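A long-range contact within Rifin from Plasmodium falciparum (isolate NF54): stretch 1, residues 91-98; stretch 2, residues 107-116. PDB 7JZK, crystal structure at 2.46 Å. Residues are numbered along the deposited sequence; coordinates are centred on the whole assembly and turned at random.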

# COMPACT_ATOMS: atom_id res chain seq x y z
N VAL B 91 -4.47 -6.80 2.95
CA VAL B 91 -4.48 -6.38 4.35
C VAL B 91 -4.99 -4.96 4.49
O VAL B 91 -5.58 -4.60 5.52
CB VAL B 91 -3.08 -6.54 4.96
CG1 VAL B 91 -3.04 -6.04 6.42
CG2 VAL B 91 -2.67 -7.98 4.89
N ARG B 92 -4.82 -4.13 3.46
CA ARG B 92 -5.37 -2.77 3.51
C ARG B 92 -6.88 -2.80 3.73
O ARG B 92 -7.44 -1.87 4.31
CB ARG B 92 -5.04 -2.03 2.22
CG ARG B 92 -3.66 -1.45 2.22
CD ARG B 92 -3.37 -0.91 0.87
NE ARG B 92 -2.10 -0.21 0.84
CZ ARG B 92 -1.54 0.22 -0.28
NH1 ARG B 92 -2.16 -0.02 -1.43
NH2 ARG B 92 -0.38 0.86 -0.27
N LYS B 93 -7.55 -3.85 3.25
CA LYS B 93 -8.98 -3.95 3.48
C LYS B 93 -9.28 -4.37 4.91
O LYS B 93 -10.20 -3.84 5.52
CB LYS B 93 -9.58 -4.95 2.48
CG LYS B 93 -10.99 -5.44 2.79
CD LYS B 93 -11.02 -6.76 3.61
CE LYS B 93 -9.99 -7.77 3.06
NZ LYS B 93 -9.58 -8.92 3.95
N THR B 94 -8.43 -5.21 5.48
CA THR B 94 -8.61 -5.60 6.87
C THR B 94 -8.43 -4.40 7.79
O THR B 94 -9.23 -4.18 8.70
CB THR B 94 -7.61 -6.70 7.20
OG1 THR B 94 -7.72 -7.76 6.23
CG2 THR B 94 -7.89 -7.26 8.59
N LEU B 95 -7.40 -3.59 7.55
CA LEU B 95 -7.13 -2.45 8.41
C LEU B 95 -7.94 -1.21 8.04
O LEU B 95 -7.55 -0.12 8.47
CB LEU B 95 -5.63 -2.12 8.39
CG LEU B 95 -4.72 -3.29 8.79
CD1 LEU B 95 -3.25 -2.91 8.80
CD2 LEU B 95 -5.16 -3.81 10.15
N ARG B 96 -8.99 -1.35 7.23
CA ARG B 96 -9.82 -0.24 6.75
C ARG B 96 -8.95 0.89 6.21
O ARG B 96 -9.16 2.07 6.51
CB ARG B 96 -10.81 0.25 7.81
CG ARG B 96 -11.99 -0.70 8.05
CD ARG B 96 -12.28 -0.90 9.53
NE ARG B 96 -11.20 -1.63 10.17
CZ ARG B 96 -11.21 -2.02 11.44
NH1 ARG B 96 -10.16 -2.69 11.94
NH2 ARG B 96 -12.25 -1.75 12.21
N ILE B 97 -7.97 0.52 5.40
CA ILE B 97 -7.09 1.50 4.77
C ILE B 97 -7.57 1.88 3.38
O ILE B 97 -7.19 2.94 2.86
CB ILE B 97 -5.64 0.97 4.72
CG1 ILE B 97 -5.14 0.60 6.11
CG2 ILE B 97 -4.68 2.00 4.16
CD1 ILE B 97 -3.71 0.08 6.06
N VAL B 98 -8.42 1.06 2.76
CA VAL B 98 -8.89 1.37 1.43
C VAL B 98 -9.87 2.53 1.53
O VAL B 98 -10.55 2.70 2.54
CB VAL B 98 -9.53 0.13 0.78
CG1 VAL B 98 -8.52 -1.00 0.70
CG2 VAL B 98 -10.71 -0.33 1.60
N LYS B 107 -4.58 6.56 7.96
CA LYS B 107 -3.20 6.42 7.52
C LYS B 107 -2.71 5.00 7.69
O LYS B 107 -2.93 4.37 8.73
CB LYS B 107 -2.30 7.38 8.28
CG LYS B 107 -2.50 8.81 7.88
CD LYS B 107 -2.25 9.76 9.04
CE LYS B 107 -2.65 11.16 8.63
NZ LYS B 107 -1.51 11.82 7.96
N GLN B 108 -2.04 4.52 6.65
CA GLN B 108 -1.57 3.14 6.55
C GLN B 108 -0.55 2.82 7.63
O GLN B 108 -0.64 1.80 8.30
CB GLN B 108 -0.98 2.94 5.15
CG GLN B 108 -0.25 1.64 4.89
CD GLN B 108 0.23 1.53 3.44
OE1 GLN B 108 -0.52 1.16 2.54
NE2 GLN B 108 1.47 1.94 3.19
N LYS B 109 0.41 3.72 7.85
CA LYS B 109 1.46 3.50 8.84
C LYS B 109 0.87 3.29 10.23
O LYS B 109 1.29 2.41 10.96
CB LYS B 109 2.41 4.71 8.86
CG LYS B 109 3.84 4.47 9.33
CD LYS B 109 4.71 5.68 8.95
CE LYS B 109 6.18 5.48 9.27
NZ LYS B 109 6.96 6.70 8.93
N ASP B 110 -0.14 4.07 10.59
CA ASP B 110 -0.77 3.96 11.90
C ASP B 110 -1.52 2.64 12.06
O ASP B 110 -1.40 1.97 13.08
CB ASP B 110 -1.68 5.18 12.11
CG ASP B 110 -0.88 6.49 12.05
OD1 ASP B 110 0.34 6.44 12.33
OD2 ASP B 110 -1.41 7.55 11.66
N ALA B 111 -2.27 2.23 11.05
CA ALA B 111 -2.99 0.95 11.14
C ALA B 111 -2.00 -0.21 11.21
O ALA B 111 -2.18 -1.15 11.99
CB ALA B 111 -3.94 0.81 9.93
N ILE B 112 -0.90 -0.13 10.47
CA ILE B 112 0.10 -1.17 10.53
C ILE B 112 0.71 -1.22 11.92
O ILE B 112 0.95 -2.29 12.45
CB ILE B 112 1.17 -0.94 9.45
CG1 ILE B 112 0.53 -1.04 8.08
CG2 ILE B 112 2.35 -1.95 9.61
CD1 ILE B 112 1.40 -0.55 6.97
N THR B 113 0.97 -0.05 12.51
CA THR B 113 1.54 0.04 13.85
C THR B 113 0.62 -0.63 14.85
O THR B 113 1.06 -1.46 15.65
CB THR B 113 1.78 1.52 14.20
OG1 THR B 113 2.77 2.07 13.31
CG2 THR B 113 2.22 1.72 15.65
N GLY B 114 -0.67 -0.34 14.79
CA GLY B 114 -1.58 -1.01 15.70
C GLY B 114 -1.60 -2.51 15.50
O GLY B 114 -1.61 -3.29 16.47
N ALA B 115 -1.55 -2.95 14.24
CA ALA B 115 -1.56 -4.38 13.97
C ALA B 115 -0.31 -5.05 14.54
O ALA B 115 -0.39 -6.06 15.25
CB ALA B 115 -1.68 -4.64 12.47
N VAL B 116 0.86 -4.46 14.27
CA VAL B 116 2.11 -5.02 14.75
C VAL B 116 2.13 -5.05 16.26
O VAL B 116 2.64 -5.99 16.87
CB VAL B 116 3.27 -4.20 14.18
CG1 VAL B 116 4.54 -4.49 14.94
CG2 VAL B 116 3.44 -4.49 12.72

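The polar anchor of this contact is a two-pronged grip of Arg-92 on Gln-108. Arg-92 NE donates to Gln-108 OE1 at 2.7 Å, and Arg-92 NH2 donates to the same OE1 at 2.8 Å. Because NE and NH2 each direct one hydrogen to the same side of the planar guanidinium, a single carbonyl oxygen lying at its edge, near its plane, can accept from both; the price is that neither bond is straight, with N-H...O angles of 142° and 134°. Arginine and glutamine suit these places because both are long. Each CA-to-CB bond points sideways to the opposing stretch, yet the extended chains, t at chi2 and chi3, with chi4 at 171°, in Arg-92 and t at chi1 and chi2 in Gln-108, bring their polar ends together. The leftover groups, Arg-92 NH1 and Gln-108 NE2, find hydrogen-bond partners elsewhere in the structure.

Beyond this pair the contact is apolar. Leu-95, the first residue to leave helical geometry, points toward the second helix, and its CB lies 3.7 Å from Ala-111 CB. The small methyl of Ala-111 lets the backbones approach closely, with Leu-95 CA and Ala-111 CA 6.0 Å apart. Leu-95 CD1 lies 4.3 Å from Ile-112 CG1 and 4.4 Å from Ala-115 CB, and Leu-95 CD2 is 4.3 Å from the same Ala-115 CB, one turn beyond Ala-111.

Ile-97 also points toward the helix, its turn held by a backbone hydrogen bond from Ile-97 N to Arg-92 O (2.7 Å). Its beta-branched, apolar chain offers Gln-108 two groups: Ile-97 CG2 is 3.9 Å from Gln-108 CB, and Ile-97 CD1, 3.8 Å from Gln-108 CA, reaches on to Ala-111 CB at 3.9 Å. Gln-108 thus packs its aliphatic base against isoleucine while its amide oxygen receives the arginine.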